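Local coordinates for DUF1780 domain-containing protein (Pseudomonas aeruginosa, PDB 1Y0K), which is of unknown function but, as a DUF1780 member of the PD-(D/E)XK nuclease clan, is possibly an endonuclease, at residues A110-Q115 / P157-T162; P152-P157 / G176-R181. One frame throughout, in Å; residues are numbered along the deposited sequence.

How the interactions relate
Both interactions draw on the chain from the end of strand 150-153 onward and share Pro157; their centres lie about 10 Å apart, on the same side of the molecule's centre. Interaction 1 sets the proline-rich run 157-162 against the short helix 111-116 and buries more surface, with a hydrogen bond and bridging waters beside its apolar packing. Interaction 2, about 11 Å from the chain centre against about 14 Å, joins 152-157 to the hairpin 171-175/179-185 through an aromatic pair, a proline ring and a threonine hydroxyl in van der Waals contact. Each is partly buried. Leu114 resting on Phe179, Phe158 on Arg181, and a probable hydrogen bond from Ala111 N to Thr156 OG1 tie the two together.

Interaction 1: A110-Q115 / P157-T162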
ATOM      1  N   ALA A 110      -9.642   3.206  13.330  1.00 18.94           N
ATOM      2  CA  ALA A 110     -10.587   3.602  12.289  1.00 17.95           C
ATOM      3  C   ALA A 110      -9.874   3.798  10.953  1.00 17.48           C
ATOM      4  O   ALA A 110      -8.689   4.143  10.908  1.00 16.90           O
ATOM      5  CB  ALA A 110     -11.338   4.875  12.685  1.00 18.30           C
ATOM      6  N   ALA A 111     -10.600   3.570   9.867  1.00 17.14           N
ATOM      7  CA  ALA A 111     -10.037   3.698   8.527  1.00 17.21           C
ATOM      8  C   ALA A 111      -9.438   5.081   8.306  1.00 17.30           C
ATOM      9  O   ALA A 111      -8.402   5.212   7.658  1.00 17.43           O
ATOM     10  CB  ALA A 111     -11.088   3.388   7.472  1.00 17.42           C
ATOM     11  N   ALA A 112     -10.097   6.106   8.844  1.00 17.23           N
ATOM     12  CA  ALA A 112      -9.626   7.481   8.730  1.00 17.55           C
ATOM     13  C   ALA A 112      -8.243   7.639   9.354  1.00 17.85           C
ATOM     14  O   ALA A 112      -7.347   8.236   8.753  1.00 17.33           O
ATOM     15  CB  ALA A 112     -10.635   8.440   9.387  1.00 17.95           C
ATOM     16  N   GLU A 113      -8.077   7.096  10.557  1.00 18.15           N
ATOM     17  CA  GLU A 113      -6.804   7.183  11.276  1.00 19.06           C
ATOM     18  C   GLU A 113      -5.729   6.333  10.592  1.00 18.38           C
ATOM     19  O   GLU A 113      -4.570   6.743  10.523  1.00 18.15           O
ATOM     20  CB  GLU A 113      -6.972   6.778  12.745  1.00 19.32           C
ATOM     21  CG  GLU A 113      -7.535   7.861  13.679  1.00 23.51           C
ATOM     22  CD  GLU A 113      -8.993   8.215  13.428  1.00 28.05           C
ATOM     23  OE1 GLU A 113      -9.748   7.379  12.883  1.00 31.26           O
ATOM     24  OE2 GLU A 113      -9.392   9.346  13.778  1.00 32.09           O
ATOM     25  N   LEU A 114      -6.123   5.168  10.069  1.00 17.71           N
ATOM     26  CA  LEU A 114      -5.216   4.302   9.308  1.00 17.35           C
ATOM     27  C   LEU A 114      -4.684   5.039   8.071  1.00 16.70           C
ATOM     28  O   LEU A 114      -3.480   5.074   7.799  1.00 16.55           O
ATOM     29  CB  LEU A 114      -5.956   3.035   8.874  1.00 17.82           C
ATOM     30  CG  LEU A 114      -5.198   2.028   8.014  1.00 18.82           C
ATOM     31  CD1 LEU A 114      -4.031   1.447   8.798  1.00 21.52           C
ATOM     32  CD2 LEU A 114      -6.151   0.920   7.539  1.00 19.18           C
ATOM     33  N   GLN A 115      -5.602   5.637   7.332  1.00 15.48           N
ATOM     34  CA  GLN A 115      -5.264   6.396   6.142  1.00 15.86           C
ATOM     35  C   GLN A 115      -4.345   7.578   6.472  1.00 15.54           C
ATOM     36  O   GLN A 115      -3.443   7.907   5.691  1.00 14.95           O
ATOM     37  CB  GLN A 115      -6.570   6.857   5.492  1.00 15.98           C
ATOM     38  CG  GLN A 115      -6.472   7.787   4.312  1.00 18.27           C
ATOM     39  CD  GLN A 115      -7.805   7.879   3.608  1.00 20.71           C
ATOM     40  OE1 GLN A 115      -8.227   6.927   2.961  1.00 23.89           O
ATOM     41  NE2 GLN A 115      -8.490   9.007   3.758  1.00 22.58           N
ATOM     42  N   PRO A 157     -15.818   3.596   7.648  1.00 18.89           N
ATOM     43  CA  PRO A 157     -15.620   3.952   6.245  1.00 19.00           C
ATOM     44  C   PRO A 157     -14.339   4.761   5.982  1.00 19.04           C
ATOM     45  O   PRO A 157     -13.912   5.511   6.844  1.00 18.53           O
ATOM     46  CB  PRO A 157     -16.851   4.803   5.932  1.00 19.10           C
ATOM     47  CG  PRO A 157     -17.253   5.405   7.224  1.00 20.07           C
ATOM     48  CD  PRO A 157     -16.753   4.506   8.335  1.00 19.54           C
ATOM     49  N   PHE A 158     -13.746   4.594   4.800  1.00 19.69           N
ATOM     50  CA  PHE A 158     -12.608   5.433   4.402  1.00 19.96           C
ATOM     51  C   PHE A 158     -13.082   6.801   3.932  1.00 20.41           C
ATOM     52  O   PHE A 158     -13.876   6.884   2.985  1.00 21.37           O
ATOM     53  CB  PHE A 158     -11.798   4.764   3.294  1.00 19.63           C
ATOM     54  CG  PHE A 158     -10.924   3.663   3.779  1.00 19.28           C
ATOM     55  CD1 PHE A 158     -11.439   2.379   3.973  1.00 18.46           C
ATOM     56  CD2 PHE A 158      -9.581   3.905   4.062  1.00 19.30           C
ATOM     57  CE1 PHE A 158     -10.630   1.348   4.426  1.00 18.30           C
ATOM     58  CE2 PHE A 158      -8.758   2.870   4.516  1.00 18.16           C
ATOM     59  CZ  PHE A 158      -9.278   1.593   4.695  1.00 18.41           C
ATOM     60  N   PRO A 159     -12.604   7.879   4.588  1.00 20.47           N
ATOM     61  CA  PRO A 159     -12.998   9.210   4.150  1.00 20.64           C
ATOM     62  C   PRO A 159     -12.281   9.565   2.847  1.00 20.68           C
ATOM     63  O   PRO A 159     -11.256   8.942   2.527  1.00 19.78           O
ATOM     64  CB  PRO A 159     -12.518  10.102   5.295  1.00 21.02           C
ATOM     65  CG  PRO A 159     -11.358   9.394   5.864  1.00 20.69           C
ATOM     66  CD  PRO A 159     -11.681   7.932   5.740  1.00 20.23           C
ATOM     67  N   PRO A 160     -12.826  10.529   2.077  1.00 20.96           N
ATOM     68  CA  PRO A 160     -12.114  11.003   0.891  1.00 21.18           C
ATOM     69  C   PRO A 160     -10.671  11.372   1.230  1.00 20.73           C
ATOM     70  O   PRO A 160     -10.439  12.043   2.233  1.00 20.97           O
ATOM     71  CB  PRO A 160     -12.897  12.261   0.490  1.00 21.16           C
ATOM     72  CG  PRO A 160     -14.283  12.004   0.974  1.00 22.21           C
ATOM     73  CD  PRO A 160     -14.116  11.222   2.259  1.00 21.36           C
ATOM     74  N   PRO A 161      -9.702  10.902   0.419  1.00 20.18           N
ATOM     75  CA  PRO A 161      -8.290  11.185   0.644  1.00 20.27           C
ATOM     76  C   PRO A 161      -7.866  12.547   0.089  1.00 20.51           C
ATOM     77  O   PRO A 161      -6.986  12.626  -0.778  1.00 20.02           O
ATOM     78  CB  PRO A 161      -7.590  10.048  -0.108  1.00 20.10           C
ATOM     79  CG  PRO A 161      -8.490   9.757  -1.243  1.00 19.72           C
ATOM     80  CD  PRO A 161      -9.902  10.024  -0.747  1.00 20.53           C
ATOM     81  N   THR A 162      -8.464  13.608   0.622  1.00 20.78           N
ATOM     82  CA  THR A 162      -8.317  14.954   0.037  1.00 20.87           C
ATOM     83  C   THR A 162      -6.884  15.498   0.058  1.00 20.01           C
ATOM     84  O   THR A 162      -6.427  16.093  -0.920  1.00 19.42           O
ATOM     85  CB  THR A 162      -9.270  15.970   0.697  1.00 21.62           C
ATOM     86  OG1 THR A 162      -8.966  16.069   2.088  1.00 24.02           O
ATOM     87  CG2 THR A 162     -10.737  15.533   0.534  1.00 22.92           C
TER
HETATM   88  O   HOH W   1     -13.014   5.933   9.501  1.00 17.04           O
HETATM   89  O   HOH W   2      -9.884   7.118   1.132  1.00 26.06           O
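Gln115, near the C-terminal end of the short helix 111-116, reaches across to the proline-rich run 157-162 and supplies the direct hydrogen bond between the two segments. From CB the chain sets out with CG anti to the backbone N (chi1 174°) and stays extended, so that CD arrives 3.8 Å from Pro159 O. There the amide divides its work. NE2 donates to Pro159 O at 3.0 Å in a nearly straight bond, with the carbonyl oxygen in the plane of the Gln115 amide but the donor well above the carbonyl plane. The same nitrogen packs on Pro159 CG. OE1 turns to the edge of the Phe158 ring, 3.5 Å from CD2 and near the ring plane. A water donates to both Gln115 OE1 and Pro159 O, so the amide is gripped at both ends and its rotation is fixed.

The contact packs together the segments that emerge from strands 107-110 and 150-153, a two-stranded parallel sheet: the helix, with Ala110 as its N-cap, and the run leading to helix 162-166, with Pro161 at the centre of an inverse gamma turn. Ala111 CB sits squarely over one face of Phe158, 3.5 Å from the ring centroid and almost on the normal, a CH-pi contact, while Leu114 CD2 approaches the same ring obliquely. Alongside, Ala112 CB lies 3.7 Å from Pro159 CG. A second water accepts from Ala112 N and donates to Pro157 O at 2.8 Å. Beyond the pair, Phe158 also touches Arg181 of strand 179-185, and Gln115 packs on Leu183.

Interaction 2: P152-P157 / G176-R181; sequences PDFNTP and GPTFAR
Two phenylalanines carry the aromatic part of the contact between the end of strand 150-153, with the turn after it, and the turn of the hairpin 171-175/179-185. Phe154 offers its edge to the face of Phe179 in an offset edge-to-face pair, centroids 5.9 Å apart and planes at 65°. Phe179 CG occupies the crowded position between backbone N and carbonyl carbon (chi1 83°).

Apolar packing adds Pro152, whose CG meets Phe179 CE2 at 4.1 Å and whose CB sits over one face of the Phe154 ring, displaced toward the rim. Phe154 CE2 lies 3.7 Å from Phe179 CB. Thr178 adds its hydroxyl by van der Waals contact: OG1 lies at the edge of the Phe154 ring, 3.7 Å from CZ, and meets Pro152 CD almost tip to tip.

Hydrogen bonds form within the segments, not between them. Asp153 to Thr156 is a type I turn whose Asp153 O accepts from Thr156 N and OG1; Asp153 OD1 takes Asn155 N in an Asx turn, and Gly176 N donates to Phe179 O in the hairpin turn. Polar bonds thus shape each turn, whereas their attachment probably rests on dispersion, with a modest electrostatic share from the edge-to-face pair.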
ATOM      1  N   PRO A 152      -6.861  -2.677  11.493  1.00 18.03           N
ATOM      2  CA  PRO A 152      -7.913  -1.766  10.997  1.00 17.25           C
ATOM      3  C   PRO A 152      -9.290  -2.124  11.525  1.00 17.13           C
ATOM      4  O   PRO A 152      -9.600  -3.304  11.717  1.00 18.17           O
ATOM      5  CB  PRO A 152      -7.871  -1.976   9.481  1.00 17.30           C
ATOM      6  CG  PRO A 152      -6.489  -2.511   9.215  1.00 18.26           C
ATOM      7  CD  PRO A 152      -6.212  -3.403  10.388  1.00 18.30           C
ATOM      8  N   ASP A 153     -10.103  -1.107  11.775  1.00 16.45           N
ATOM      9  CA  ASP A 153     -11.501  -1.330  12.080  1.00 16.21           C
ATOM     10  C   ASP A 153     -12.253  -1.297  10.753  1.00 15.09           C
ATOM     11  O   ASP A 153     -12.528  -0.229  10.209  1.00 14.45           O
ATOM     12  CB  ASP A 153     -12.032  -0.271  13.035  1.00 16.77           C
ATOM     13  CG  ASP A 153     -13.438  -0.570  13.507  1.00 19.41           C
ATOM     14  OD1 ASP A 153     -14.148  -1.368  12.836  1.00 19.87           O
ATOM     15  OD2 ASP A 153     -13.844   0.017  14.543  1.00 22.16           O
ATOM     16  N   PHE A 154     -12.555  -2.478  10.227  1.00 14.99           N
ATOM     17  CA  PHE A 154     -13.179  -2.588   8.919  1.00 15.89           C
ATOM     18  C   PHE A 154     -14.665  -2.193   8.914  1.00 16.17           C
ATOM     19  O   PHE A 154     -15.302  -2.124   7.853  1.00 16.80           O
ATOM     20  CB  PHE A 154     -12.941  -4.000   8.345  1.00 16.23           C
ATOM     21  CG  PHE A 154     -11.483  -4.298   8.064  1.00 16.93           C
ATOM     22  CD1 PHE A 154     -10.791  -5.256   8.811  1.00 18.74           C
ATOM     23  CD2 PHE A 154     -10.803  -3.605   7.069  1.00 18.10           C
ATOM     24  CE1 PHE A 154      -9.447  -5.534   8.550  1.00 18.24           C
ATOM     25  CE2 PHE A 154      -9.461  -3.859   6.807  1.00 17.77           C
ATOM     26  CZ  PHE A 154      -8.778  -4.825   7.548  1.00 17.35           C
ATOM     27  N   ASN A 155     -15.205  -1.903  10.094  1.00 16.15           N
ATOM     28  CA  ASN A 155     -16.581  -1.417  10.199  1.00 17.20           C
ATOM     29  C   ASN A 155     -16.710   0.086  10.012  1.00 17.69           C
ATOM     30  O   ASN A 155     -17.821   0.627  10.059  1.00 18.11           O
ATOM     31  CB  ASN A 155     -17.195  -1.837  11.531  1.00 17.54           C
ATOM     32  CG  ASN A 155     -17.305  -3.340  11.664  1.00 17.20           C
ATOM     33  OD1 ASN A 155     -17.435  -4.056  10.668  1.00 18.39           O
ATOM     34  ND2 ASN A 155     -17.226  -3.830  12.890  1.00 17.30           N
ATOM     35  N   THR A 156     -15.572   0.744   9.801  1.00 17.50           N
ATOM     36  CA  THR A 156     -15.512   2.193   9.637  1.00 18.17           C
ATOM     37  C   THR A 156     -15.205   2.525   8.171  1.00 18.41           C
ATOM     38  O   THR A 156     -14.454   1.803   7.505  1.00 17.78           O
ATOM     39  CB  THR A 156     -14.469   2.830  10.583  1.00 18.16           C
ATOM     40  OG1 THR A 156     -13.152   2.356  10.252  1.00 18.39           O
ATOM     41  CG2 THR A 156     -14.770   2.449  12.034  1.00 18.26           C
ATOM     42  N   PRO A 157     -15.818   3.596   7.648  1.00 18.89           N
ATOM     43  CA  PRO A 157     -15.620   3.952   6.245  1.00 19.00           C
ATOM     44  C   PRO A 157     -14.339   4.761   5.982  1.00 19.04           C
ATOM     45  O   PRO A 157     -13.912   5.511   6.844  1.00 18.53           O
ATOM     46  CB  PRO A 157     -16.851   4.803   5.932  1.00 19.10           C
ATOM     47  CG  PRO A 157     -17.253   5.405   7.224  1.00 20.07           C
ATOM     48  CD  PRO A 157     -16.753   4.506   8.335  1.00 19.54           C
ATOM     49  N   GLY A 176      -1.621  -4.500   2.924  1.00 13.67           N
ATOM     50  CA  GLY A 176      -0.961  -5.027   4.110  1.00 13.96           C
ATOM     51  C   GLY A 176      -1.390  -6.465   4.292  1.00 14.19           C
ATOM     52  O   GLY A 176      -2.126  -6.999   3.474  1.00 14.25           O
ATOM     53  N   PRO A 177      -0.932  -7.109   5.374  1.00 14.95           N
ATOM     54  CA  PRO A 177      -1.320  -8.501   5.566  1.00 15.40           C
ATOM     55  C   PRO A 177      -2.839  -8.694   5.677  1.00 15.83           C
ATOM     56  O   PRO A 177      -3.351  -9.760   5.315  1.00 17.34           O
ATOM     57  CB  PRO A 177      -0.591  -8.896   6.862  1.00 15.68           C
ATOM     58  CG  PRO A 177       0.569  -7.899   6.962  1.00 15.94           C
ATOM     59  CD  PRO A 177      -0.016  -6.622   6.419  1.00 15.42           C
ATOM     60  N   THR A 178      -3.566  -7.673   6.129  1.00 15.14           N
ATOM     61  CA  THR A 178      -5.010  -7.842   6.359  1.00 15.89           C
ATOM     62  C   THR A 178      -5.927  -7.342   5.244  1.00 15.13           C
ATOM     63  O   THR A 178      -7.101  -7.701   5.220  1.00 15.60           O
ATOM     64  CB  THR A 178      -5.472  -7.178   7.668  1.00 15.67           C
ATOM     65  OG1 THR A 178      -5.219  -5.769   7.601  1.00 18.50           O
ATOM     66  CG2 THR A 178      -4.717  -7.773   8.865  1.00 17.58           C
ATOM     67  N   PHE A 179      -5.416  -6.508   4.339  1.00 14.46           N
ATOM     68  CA  PHE A 179      -6.308  -5.868   3.362  1.00 13.85           C
ATOM     69  C   PHE A 179      -5.550  -5.190   2.232  1.00 13.00           C
ATOM     70  O   PHE A 179      -4.342  -4.999   2.316  1.00 12.21           O
ATOM     71  CB  PHE A 179      -7.204  -4.833   4.056  1.00 15.12           C
ATOM     72  CG  PHE A 179      -6.543  -3.495   4.252  1.00 17.31           C
ATOM     73  CD1 PHE A 179      -6.861  -2.426   3.414  1.00 19.83           C
ATOM     74  CD2 PHE A 179      -5.586  -3.315   5.243  1.00 19.55           C
ATOM     75  CE1 PHE A 179      -6.250  -1.185   3.576  1.00 21.88           C
ATOM     76  CE2 PHE A 179      -4.960  -2.065   5.420  1.00 22.24           C
ATOM     77  CZ  PHE A 179      -5.293  -1.006   4.581  1.00 21.64           C
ATOM     78  N   ALA A 180      -6.285  -4.835   1.179  1.00 12.29           N
ATOM     79  CA  ALA A 180      -5.785  -3.944   0.127  1.00 11.15           C
ATOM     80  C   ALA A 180      -6.912  -3.006  -0.283  1.00 11.62           C
ATOM     81  O   ALA A 180      -8.098  -3.357  -0.207  1.00 11.50           O
ATOM     82  CB  ALA A 180      -5.294  -4.740  -1.054  1.00 11.57           C
ATOM     83  N   ARG A 181      -6.548  -1.794  -0.683  1.00 11.33           N
ATOM     84  CA  ARG A 181      -7.533  -0.841  -1.162  1.00 11.72           C
ATOM     85  C   ARG A 181      -6.873   0.160  -2.096  1.00 11.59           C
ATOM     86  O   ARG A 181      -5.797   0.681  -1.798  1.00 11.94           O
ATOM     87  CB  ARG A 181      -8.184  -0.098   0.011  1.00 12.11           C
ATOM     88  CG  ARG A 181      -9.213   0.947  -0.421  1.00 12.23           C
ATOM     89  CD  ARG A 181      -9.810   1.665   0.794  1.00 13.64           C
ATOM     90  NE  ARG A 181     -10.721   2.732   0.382  1.00 17.47           N
ATOM     91  CZ  ARG A 181     -12.033   2.576   0.193  1.00 17.95           C
ATOM     92  NH1 ARG A 181     -12.622   1.405   0.417  1.00 18.37           N
ATOM     93  NH2 ARG A 181     -12.768   3.607  -0.201  1.00 17.37           N
TER